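Local coordinates for putative adhesin (PDB 3LJY), which is of unproven function but, as a putative adhesin with a beta-solenoid fold, probably takes part in attachment at the bacterial cell surface, at residues Ala92-Asn97 with Ser119-Lys124; Val143-Glu148 with Thr163-Asn168; Ser18-Asn23 with Ile58-Arg63; Asp181-Gly186 with Leu201-Ala206. All blocks are in the same frame, centred on the assembly; numbering follows the deposited sequence.

Contact 1: Ala92-Asn97 with Ser119-Lys124; sequences AKVSGN and SLVQLK
Val94 and Ser119 meet inside a beta-solenoid, where the side chains of two of its walls come together: strand 91-94 runs in one and strand 120-123 begins in another. The two methyl groups of Val94 divide the work. CG1, anti to the backbone N (chi1 -172°), touches Ser119 CB at 3.6 Å, while CG2 meets Val121 CG2 at 4.0 Å, the two valines crossing obliquely. Branched, wholly apolar residues suit this place because both are buried and give their methyls to the interior. Ser119 is buried too, but its hydroxyl is satisfied: OG lies beside its own backbone N and hydrogen-bonds the carbonyl of Asn116. A small side chain suits it, since the loop at Ser95-Gly96 passes close by, with Ser119 OG 3.2 Å from Ser95 C. Gly96 has a positive phi of 73°, which favours glycine where the chain leaves its strand. Strand 91-94 is flanked by strands 24-27 and 110-115 in its wall, and strand 120-123 by 99-102 and 141-144 in the other. Phe100 and Val27 also pack on Val94, while Ile113 and Ala115 of strand 110-115 pack on Val121.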
# COMPACT_ATOMS: atom_id res chain seq x y z
N ALA A 92 -4.69 1.14 6.59
CA ALA A 92 -3.43 1.84 6.82
C ALA A 92 -3.37 3.11 5.99
O ALA A 92 -3.76 3.11 4.84
CB ALA A 92 -2.18 0.95 6.54
N LYS A 93 -2.88 4.18 6.60
CA LYS A 93 -2.64 5.44 5.91
C LYS A 93 -1.13 5.70 6.03
O LYS A 93 -0.56 5.69 7.13
CB LYS A 93 -3.51 6.58 6.49
CG LYS A 93 -4.92 6.73 5.84
CD LYS A 93 -6.13 6.23 6.69
CE LYS A 93 -6.45 4.73 6.53
NZ LYS A 93 -6.79 4.23 5.13
N VAL A 94 -0.49 5.87 4.87
CA VAL A 94 0.97 5.92 4.79
C VAL A 94 1.36 7.17 4.04
O VAL A 94 1.01 7.34 2.88
CB VAL A 94 1.58 4.64 4.13
CG1 VAL A 94 3.07 4.67 4.24
CG2 VAL A 94 1.03 3.36 4.79
N SER A 95 2.07 8.07 4.73
CA SER A 95 2.50 9.36 4.18
C SER A 95 3.96 9.67 4.53
O SER A 95 4.65 8.88 5.18
CB SER A 95 1.60 10.50 4.69
OG SER A 95 0.61 10.04 5.60
N GLY A 96 4.43 10.84 4.12
CA GLY A 96 5.81 11.25 4.40
C GLY A 96 6.66 10.42 3.49
O GLY A 96 6.32 10.17 2.34
N ASN A 97 7.78 9.96 3.98
CA ASN A 97 8.57 9.06 3.17
C ASN A 97 8.57 7.70 3.81
O ASN A 97 9.62 7.05 3.87
CB ASN A 97 9.98 9.66 3.01
CG ASN A 97 10.38 9.74 1.58
OD1 ASN A 97 10.37 8.74 0.85
ND2 ASN A 97 10.71 10.94 1.13
N SER A 119 5.75 7.68 -0.25
CA SER A 119 5.73 6.47 0.54
C SER A 119 5.86 5.24 -0.32
O SER A 119 5.62 5.30 -1.53
CB SER A 119 4.45 6.42 1.36
OG SER A 119 4.38 7.62 2.11
N LEU A 120 6.24 4.15 0.35
CA LEU A 120 6.30 2.83 -0.21
C LEU A 120 5.43 1.94 0.70
O LEU A 120 5.51 2.05 1.92
CB LEU A 120 7.76 2.34 -0.25
CG LEU A 120 8.02 0.90 -0.70
CD1 LEU A 120 7.34 0.60 -2.08
CD2 LEU A 120 9.49 0.58 -0.75
N VAL A 121 4.59 1.10 0.11
CA VAL A 121 3.93 0.00 0.82
C VAL A 121 4.40 -1.33 0.21
O VAL A 121 4.42 -1.46 -1.00
CB VAL A 121 2.42 0.12 0.74
CG1 VAL A 121 1.72 -1.17 1.20
CG2 VAL A 121 1.94 1.39 1.47
N GLN A 122 4.76 -2.30 1.07
CA GLN A 122 5.14 -3.66 0.65
C GLN A 122 4.35 -4.72 1.41
O GLN A 122 4.57 -4.90 2.59
CB GLN A 122 6.62 -3.90 0.90
CG GLN A 122 7.50 -2.73 0.47
CD GLN A 122 8.98 -3.06 0.52
OE1 GLN A 122 9.40 -4.07 -0.03
NE2 GLN A 122 9.77 -2.19 1.15
N LEU A 123 3.41 -5.40 0.74
CA LEU A 123 2.71 -6.54 1.34
C LEU A 123 3.39 -7.77 0.82
O LEU A 123 3.15 -8.17 -0.33
CB LEU A 123 1.21 -6.57 1.04
CG LEU A 123 0.53 -5.20 1.23
CD1 LEU A 123 -0.93 -5.20 0.74
CD2 LEU A 123 0.64 -4.67 2.66
N LYS A 124 4.22 -8.37 1.68
CA LYS A 124 5.24 -9.33 1.26
C LYS A 124 4.76 -10.76 1.21
O LYS A 124 5.32 -11.54 0.46
CB LYS A 124 6.44 -9.26 2.20
CG LYS A 124 7.22 -8.02 2.01
CD LYS A 124 8.25 -7.90 3.09
CE LYS A 124 9.09 -6.66 2.91
NZ LYS A 124 9.84 -6.36 4.19

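Contact 2: Val143-Glu148 with Thr163-Asn168; sequences VVNHLE and TIKKGN
The imidazole of His146 lies with one face under the aliphatic chain of Lys166. Lys166 CE sits 3.8 Å from the ring centroid in a CH-pi contact, displaced toward the rim, and the two side chains slant across each other. At the ring's edge, in its plane, come Lys166 O and Gly167 CA. CG of His146 is anti to the backbone N (chi1 -178°); the ring's NE2 donates to Glu148 OE2 at 2.6 Å, which receives it on its anti lone pair. ND1 is held by Thr126, so both ring nitrogens are engaged. The other carboxylate oxygen, OE1, uses its syn lone pair for Asn168 ND2 at 2.7 Å. Glu148 and Asn168 run side by side in the same direction, but their flat ends are turned 45° apart.

The six residue pairs are in parallel register on successive coils of a beta-solenoid, strands 141-144 and 161-164 in one wall and 147-149 and 167-169 in the next, with a corner between. The ladder holds before the corner through Val144 N to Thr163 O (2.8 Å) and after it through Leu147 N to Lys166 O (3.1 Å). Just past the corner, at the start of strand 167-169, Gly167 takes a phi of 125°, in a conformation that by itself calls for glycine.

Val144 and Ile164 lie alongside each other, pointing into the buried interior, with CB and CG1 4.2 Å apart. The extended Lys165 lies beside Asn145, giving a weak hydrogen bond from NZ to OD1 (3.3 Å), while its CE touches Val143 CG1 at 3.6 Å; Asn145 ND2 is bonded to Lys124 O.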
# COMPACT_ATOMS: atom_id res chain seq x y z
N VAL A 143 3.87 -2.39 -3.63
CA VAL A 143 4.18 -3.71 -4.18
C VAL A 143 3.48 -4.78 -3.37
O VAL A 143 3.68 -4.88 -2.18
CB VAL A 143 5.68 -4.02 -4.16
CG1 VAL A 143 5.90 -5.36 -4.74
CG2 VAL A 143 6.49 -2.94 -4.93
N VAL A 144 2.63 -5.57 -4.02
CA VAL A 144 1.90 -6.67 -3.37
C VAL A 144 2.36 -7.98 -4.00
O VAL A 144 2.13 -8.18 -5.19
CB VAL A 144 0.36 -6.50 -3.60
CG1 VAL A 144 -0.44 -7.61 -2.93
CG2 VAL A 144 -0.11 -5.13 -3.10
N ASN A 145 3.00 -8.87 -3.21
CA ASN A 145 3.58 -10.09 -3.73
C ASN A 145 2.52 -11.12 -4.12
O ASN A 145 2.64 -11.76 -5.15
CB ASN A 145 4.59 -10.71 -2.73
CG ASN A 145 5.89 -9.89 -2.59
OD1 ASN A 145 6.14 -8.92 -3.31
ND2 ASN A 145 6.71 -10.29 -1.62
N HIS A 146 1.49 -11.32 -3.29
CA HIS A 146 0.53 -12.37 -3.57
C HIS A 146 -0.85 -12.06 -2.94
O HIS A 146 -0.97 -11.89 -1.74
CB HIS A 146 1.12 -13.68 -3.09
CG HIS A 146 0.27 -14.89 -3.34
ND1 HIS A 146 0.39 -16.04 -2.58
CD2 HIS A 146 -0.72 -15.14 -4.23
CE1 HIS A 146 -0.48 -16.94 -3.01
NE2 HIS A 146 -1.17 -16.41 -4.01
N LEU A 147 -1.87 -11.95 -3.78
CA LEU A 147 -3.25 -11.67 -3.34
C LEU A 147 -4.20 -12.83 -3.70
O LEU A 147 -4.10 -13.41 -4.77
CB LEU A 147 -3.74 -10.35 -3.99
CG LEU A 147 -5.17 -9.88 -3.59
CD1 LEU A 147 -5.22 -9.35 -2.14
CD2 LEU A 147 -5.74 -8.89 -4.58
N GLU A 148 -5.06 -13.20 -2.77
CA GLU A 148 -6.20 -14.08 -3.06
C GLU A 148 -7.46 -13.41 -2.49
O GLU A 148 -7.65 -13.32 -1.29
CB GLU A 148 -6.01 -15.49 -2.49
CG GLU A 148 -4.73 -16.22 -2.92
CD GLU A 148 -4.70 -16.74 -4.39
OE1 GLU A 148 -5.76 -16.91 -5.05
OE2 GLU A 148 -3.58 -17.02 -4.88
N THR A 163 2.19 -2.44 -8.03
CA THR A 163 2.53 -3.77 -8.59
C THR A 163 1.83 -4.87 -7.81
O THR A 163 1.84 -4.85 -6.60
CB THR A 163 4.04 -4.01 -8.57
OG1 THR A 163 4.70 -3.00 -9.34
CG2 THR A 163 4.40 -5.39 -9.12
N ILE A 164 1.16 -5.79 -8.49
CA ILE A 164 0.62 -6.99 -7.86
C ILE A 164 1.15 -8.16 -8.67
O ILE A 164 0.80 -8.31 -9.86
CB ILE A 164 -0.94 -7.08 -7.80
CG1 ILE A 164 -1.56 -5.79 -7.22
CG2 ILE A 164 -1.37 -8.30 -6.95
CD1 ILE A 164 -3.08 -5.77 -7.30
N LYS A 165 2.00 -8.97 -8.02
CA LYS A 165 2.89 -9.88 -8.71
C LYS A 165 2.22 -11.19 -9.05
O LYS A 165 2.60 -11.83 -10.03
CB LYS A 165 4.09 -10.16 -7.85
CG LYS A 165 5.02 -9.00 -7.73
CD LYS A 165 6.28 -9.39 -6.93
CE LYS A 165 7.16 -8.15 -6.68
NZ LYS A 165 8.29 -8.42 -5.74
N LYS A 166 1.28 -11.63 -8.23
CA LYS A 166 0.63 -12.89 -8.46
C LYS A 166 -0.64 -13.08 -7.65
O LYS A 166 -0.87 -12.39 -6.67
CB LYS A 166 1.62 -14.05 -8.25
CG LYS A 166 1.60 -14.70 -6.92
CD LYS A 166 2.62 -15.89 -6.84
CE LYS A 166 2.86 -16.28 -5.39
NZ LYS A 166 4.01 -17.26 -5.15
N GLY A 167 -1.45 -14.04 -8.07
CA GLY A 167 -2.65 -14.41 -7.34
C GLY A 167 -3.94 -14.37 -8.14
O GLY A 167 -3.93 -14.47 -9.37
N ASN A 168 -5.05 -14.26 -7.41
CA ASN A 168 -6.38 -14.24 -8.00
C ASN A 168 -7.24 -13.19 -7.30
O ASN A 168 -7.14 -13.00 -6.11
CB ASN A 168 -7.10 -15.59 -7.85
CG ASN A 168 -6.35 -16.75 -8.50
OD1 ASN A 168 -6.48 -17.02 -9.71
ND2 ASN A 168 -5.57 -17.45 -7.70

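Contact 3: Ser18-Asn23 with Ile58-Arg63; sequences SVADYN and IEVKDR
The carboxylate of Asp21 and the guanidinium of Arg63 approach with their planes 41° apart, OD2 lying 3.7 Å from NH2 in a long salt bridge. The amide of Asn23 is also close to the guanidinium and turned 45° from it, its CB lying 3.7 Å from Arg63 NH1. The third flat group is the Tyr22 ring; the side chains of Tyr22 and Val60 cross at about a right angle, Val60 CG2 lying 4.2 Å from ring atom CD2. Tyr22 CG takes the crowded position between backbone N and carbonyl carbon (chi1 61°), and farther out the ring reaches Thr84 with its hydroxyl and packs on Leu65.

Val60 is the apolar wedge of the contact. Its CG1 touches Ala20 CB at 4.0 Å, and its CG2 lies 3.7 Å from the carbonyl O of Ala20. A valine suits this place because its two methyls serve several neighbours at once, CG1 the methyl of Ala20 and CG2 the Ala20 carbonyl and Val19 CB. Farther along, Val19 and Ile58 cross at about a right angle, with CG1 and CG2 4.0 Å apart, and both pack on Val44.

The backbones are joined where Asn23 N donates to Arg63 O (2.9 Å), the donor lying in the carbonyl plane. Asp62 and Arg63 both have positive phi, roughly as in a type I' turn, consistent with a two-residue link between antiparallel strands 56-61 and 64-69. The arrangement is that of a tight beta-hairpin with the loop 18-23 packed against it; loop and hairpin lie in the N-terminal part of the solenoid, where strands 12-18 and 43-49 also pair antiparallel.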
# COMPACT_ATOMS: atom_id res chain seq x y z
N SER A 18 4.07 -2.54 25.48
CA SER A 18 2.78 -3.16 25.19
C SER A 18 1.77 -2.09 24.87
O SER A 18 1.76 -1.04 25.49
CB SER A 18 2.27 -3.93 26.41
OG SER A 18 2.99 -5.14 26.58
N VAL A 19 0.88 -2.38 23.92
CA VAL A 19 -0.13 -1.43 23.49
C VAL A 19 -1.47 -2.14 23.42
O VAL A 19 -1.51 -3.39 23.35
CB VAL A 19 0.23 -0.81 22.11
CG1 VAL A 19 1.44 0.12 22.25
CG2 VAL A 19 0.48 -1.90 21.08
N ALA A 20 -2.57 -1.36 23.46
CA ALA A 20 -3.91 -1.93 23.26
C ALA A 20 -3.93 -2.46 21.85
O ALA A 20 -3.12 -2.07 21.03
CB ALA A 20 -5.02 -0.89 23.47
N ASP A 21 -4.83 -3.38 21.56
CA ASP A 21 -4.97 -3.89 20.20
C ASP A 21 -5.54 -2.80 19.27
O ASP A 21 -6.32 -1.94 19.68
CB ASP A 21 -5.85 -5.16 20.18
CG ASP A 21 -5.70 -5.94 18.89
OD1 ASP A 21 -4.57 -6.43 18.62
OD2 ASP A 21 -6.70 -6.06 18.14
N TYR A 22 -5.12 -2.84 18.00
CA TYR A 22 -5.47 -1.83 17.04
C TYR A 22 -5.74 -2.53 15.70
O TYR A 22 -5.23 -3.61 15.46
CB TYR A 22 -4.33 -0.81 16.93
CG TYR A 22 -3.02 -1.42 16.47
CD1 TYR A 22 -2.76 -1.62 15.11
CD2 TYR A 22 -2.06 -1.81 17.38
CE1 TYR A 22 -1.58 -2.20 14.70
CE2 TYR A 22 -0.88 -2.39 16.98
CZ TYR A 22 -0.65 -2.59 15.65
OH TYR A 22 0.50 -3.15 15.27
N ASN A 23 -6.59 -1.93 14.86
CA ASN A 23 -6.91 -2.47 13.52
C ASN A 23 -6.62 -1.46 12.42
O ASN A 23 -6.92 -1.68 11.25
CB ASN A 23 -8.38 -2.91 13.44
CG ASN A 23 -9.35 -1.73 13.46
OD1 ASN A 23 -9.03 -0.64 13.95
ND2 ASN A 23 -10.54 -1.97 12.93
N ILE A 58 4.01 6.97 21.23
CA ILE A 58 3.25 5.83 20.73
C ILE A 58 1.84 5.86 21.32
O ILE A 58 1.69 5.79 22.53
CB ILE A 58 3.94 4.49 21.14
CG1 ILE A 58 5.42 4.46 20.67
CG2 ILE A 58 3.20 3.31 20.55
CD1 ILE A 58 6.31 3.43 21.32
N GLU A 59 0.80 5.96 20.49
CA GLU A 59 -0.58 5.99 20.98
C GLU A 59 -1.44 5.00 20.22
O GLU A 59 -1.27 4.85 19.02
CB GLU A 59 -1.19 7.38 20.87
CG GLU A 59 -0.66 8.38 21.91
CD GLU A 59 -1.03 9.85 21.58
OE1 GLU A 59 -1.30 10.16 20.39
OE2 GLU A 59 -1.04 10.70 22.51
N VAL A 60 -2.35 4.33 20.93
CA VAL A 60 -3.53 3.68 20.35
C VAL A 60 -4.78 4.37 20.90
O VAL A 60 -5.00 4.37 22.09
CB VAL A 60 -3.59 2.15 20.67
CG1 VAL A 60 -4.93 1.54 20.26
CG2 VAL A 60 -2.45 1.41 20.02
N LYS A 61 -5.58 4.96 20.01
CA LYS A 61 -6.82 5.67 20.34
C LYS A 61 -7.89 5.10 19.44
O LYS A 61 -7.68 5.04 18.24
CB LYS A 61 -6.74 7.16 20.02
CG LYS A 61 -5.71 8.01 20.75
CD LYS A 61 -6.00 9.50 20.42
CE LYS A 61 -4.74 10.35 20.17
NZ LYS A 61 -4.97 11.31 19.03
N ASP A 62 -9.05 4.75 20.01
CA ASP A 62 -10.14 4.03 19.33
C ASP A 62 -9.61 3.05 18.27
O ASP A 62 -9.97 3.10 17.10
CB ASP A 62 -11.17 4.99 18.73
CG ASP A 62 -12.45 4.28 18.27
OD1 ASP A 62 -12.98 3.40 19.00
OD2 ASP A 62 -12.92 4.62 17.15
N ARG A 63 -8.72 2.19 18.73
CA ARG A 63 -8.11 1.12 17.91
C ARG A 63 -7.22 1.56 16.73
O ARG A 63 -6.97 0.74 15.85
CB ARG A 63 -9.19 0.11 17.47
CG ARG A 63 -10.02 -0.32 18.64
CD ARG A 63 -10.98 -1.45 18.39
NE ARG A 63 -10.35 -2.74 18.11
CZ ARG A 63 -10.44 -3.39 16.95
NH1 ARG A 63 -11.13 -2.88 15.94
NH2 ARG A 63 -9.83 -4.55 16.79

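Contact 4: Asp181-Gly186 with Leu201-Ala206; sequences DIHAFG and LAEVHA
Glu203 starts its run against Phe185 at CB, which sits over the centre of the ring, 3.6 Å from the centroid and 7° off the normal, a CH-pi contact. CG moves toward the rim, 3.8 Å from Phe185 CE2. CD, 3.4 Å from the same CE2, has passed beyond the rim, so the carboxylate lies outside the ring's outline, its plane tilted 25° from that of the ring. At the tip OE1 receives His183 ND1 at 2.8 Å in a nearly straight bond. The donor is in its own ring plane but comes from above the carboxylate, whose plane stands 81° from the imidazole. OE2 stays 3.6 Å from Phe185 CE2. An acidic chain with an aliphatic stem suits both partners: methylenes for the phenyl, oxygen for the imidazole. Phe185 also makes a cation-pi contact with Lys223.

Beneath, the parallel ladder runs through Glu203 N to Ile182 O (2.8 Å) and Ala184 N to Glu203 O. Segment 181-186 then turns a corner at Phe185-Gly186, while strand 201-206 continues unbroken; a water links the two, donating to Ala184 O and accepting from His205 N. On the other side of the strands, Ile182 and Ala202 face the interior. Stacked parallel strands in register, with a corner between walls, are the mark of a beta-solenoid.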
# COMPACT_ATOMS: atom_id res chain seq x y z
N ASP A 181 1.30 3.96 -13.05
CA ASP A 181 1.28 2.62 -13.66
C ASP A 181 0.69 1.58 -12.74
O ASP A 181 0.89 1.64 -11.53
CB ASP A 181 2.70 2.15 -14.01
CG ASP A 181 3.35 2.96 -15.12
OD1 ASP A 181 2.70 3.80 -15.78
OD2 ASP A 181 4.54 2.72 -15.35
N ILE A 182 -0.07 0.65 -13.32
CA ILE A 182 -0.53 -0.54 -12.62
C ILE A 182 0.15 -1.69 -13.33
O ILE A 182 0.01 -1.85 -14.54
CB ILE A 182 -2.04 -0.72 -12.70
CG1 ILE A 182 -2.73 0.25 -11.74
CG2 ILE A 182 -2.44 -2.19 -12.32
CD1 ILE A 182 -4.29 0.35 -11.93
N HIS A 183 0.92 -2.47 -12.56
CA HIS A 183 1.60 -3.68 -13.07
C HIS A 183 0.96 -4.91 -12.45
O HIS A 183 1.37 -5.33 -11.37
CB HIS A 183 3.09 -3.65 -12.74
CG HIS A 183 3.83 -2.56 -13.43
ND1 HIS A 183 4.11 -2.59 -14.78
CD2 HIS A 183 4.33 -1.39 -12.97
CE1 HIS A 183 4.75 -1.49 -15.12
NE2 HIS A 183 4.91 -0.75 -14.04
N ALA A 184 -0.05 -5.45 -13.11
CA ALA A 184 -0.84 -6.54 -12.55
C ALA A 184 -1.08 -7.66 -13.56
O ALA A 184 -2.16 -8.29 -13.57
CB ALA A 184 -2.15 -6.02 -12.02
N PHE A 185 -0.07 -7.90 -14.41
CA PHE A 185 -0.09 -9.03 -15.34
C PHE A 185 -0.27 -10.38 -14.61
O PHE A 185 -0.89 -11.29 -15.16
CB PHE A 185 1.22 -9.12 -16.16
CG PHE A 185 1.23 -8.31 -17.43
CD1 PHE A 185 0.08 -8.15 -18.21
CD2 PHE A 185 2.41 -7.75 -17.89
CE1 PHE A 185 0.12 -7.41 -19.39
CE2 PHE A 185 2.44 -7.02 -19.08
CZ PHE A 185 1.29 -6.86 -19.82
N GLY A 186 0.31 -10.50 -13.42
CA GLY A 186 0.27 -11.73 -12.64
C GLY A 186 -0.97 -11.95 -11.78
O GLY A 186 -1.18 -13.05 -11.23
N LEU A 201 -0.11 3.72 -17.68
CA LEU A 201 -0.16 2.37 -18.27
C LEU A 201 -0.77 1.40 -17.29
O LEU A 201 -0.36 1.37 -16.15
CB LEU A 201 1.26 1.87 -18.61
CG LEU A 201 1.54 0.39 -18.98
CD1 LEU A 201 0.90 -0.05 -20.32
CD2 LEU A 201 3.08 0.13 -19.02
N ALA A 202 -1.76 0.62 -17.72
CA ALA A 202 -2.27 -0.52 -16.92
C ALA A 202 -1.94 -1.80 -17.66
O ALA A 202 -2.36 -1.97 -18.81
CB ALA A 202 -3.79 -0.46 -16.65
N GLU A 203 -1.15 -2.65 -17.01
CA GLU A 203 -0.88 -4.04 -17.42
C GLU A 203 -1.73 -4.97 -16.59
O GLU A 203 -1.58 -5.03 -15.37
CB GLU A 203 0.58 -4.40 -17.20
CG GLU A 203 1.54 -3.54 -17.96
CD GLU A 203 2.99 -3.95 -17.75
OE1 GLU A 203 3.37 -4.49 -16.64
OE2 GLU A 203 3.75 -3.71 -18.73
N VAL A 204 -2.60 -5.71 -17.24
CA VAL A 204 -3.66 -6.46 -16.54
C VAL A 204 -3.81 -7.88 -17.08
O VAL A 204 -3.27 -8.24 -18.13
CB VAL A 204 -5.02 -5.67 -16.59
CG1 VAL A 204 -4.81 -4.20 -16.20
CG2 VAL A 204 -5.69 -5.73 -17.98
N HIS A 205 -4.52 -8.71 -16.34
CA HIS A 205 -4.84 -10.07 -16.75
C HIS A 205 -6.32 -10.37 -16.43
O HIS A 205 -6.71 -10.49 -15.29
CB HIS A 205 -3.86 -11.07 -16.11
CG HIS A 205 -4.12 -12.49 -16.48
ND1 HIS A 205 -3.63 -13.55 -15.76
CD2 HIS A 205 -4.85 -13.03 -17.49
CE1 HIS A 205 -4.04 -14.68 -16.31
NE2 HIS A 205 -4.78 -14.39 -17.36
N ALA A 206 -7.15 -10.43 -17.47
CA ALA A 206 -8.58 -10.76 -17.34
C ALA A 206 -8.77 -12.16 -17.90
O ALA A 206 -8.17 -12.50 -18.91
CB ALA A 206 -9.47 -9.74 -18.07
O HOH W 1 -4.69 -7.95 -13.31

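All four contacts belong to one elongated beta-solenoid, in which contact 3 lies toward one end and contact 4 toward the other, their centres 36 Å apart on opposite sides of the chain's centre. Contacts 1, 2 and 4 are joined by backbone pairing within one wall. Strand 120-123 of contact 1 pairs with 141-144 of contact 2, as Val121 O to Val143 N (2.8 Å), probably a hydrogen bond; strand 161-164 of contact 2 pairs with 181-184 of contact 4, probably by Ile164 N to His183 O (2.9 Å). Contact 1 bridges two walls, whereas contacts 2 and 4 join successive coils. Contact 3 stays about 6 Å from contact 1 at the nearest atoms.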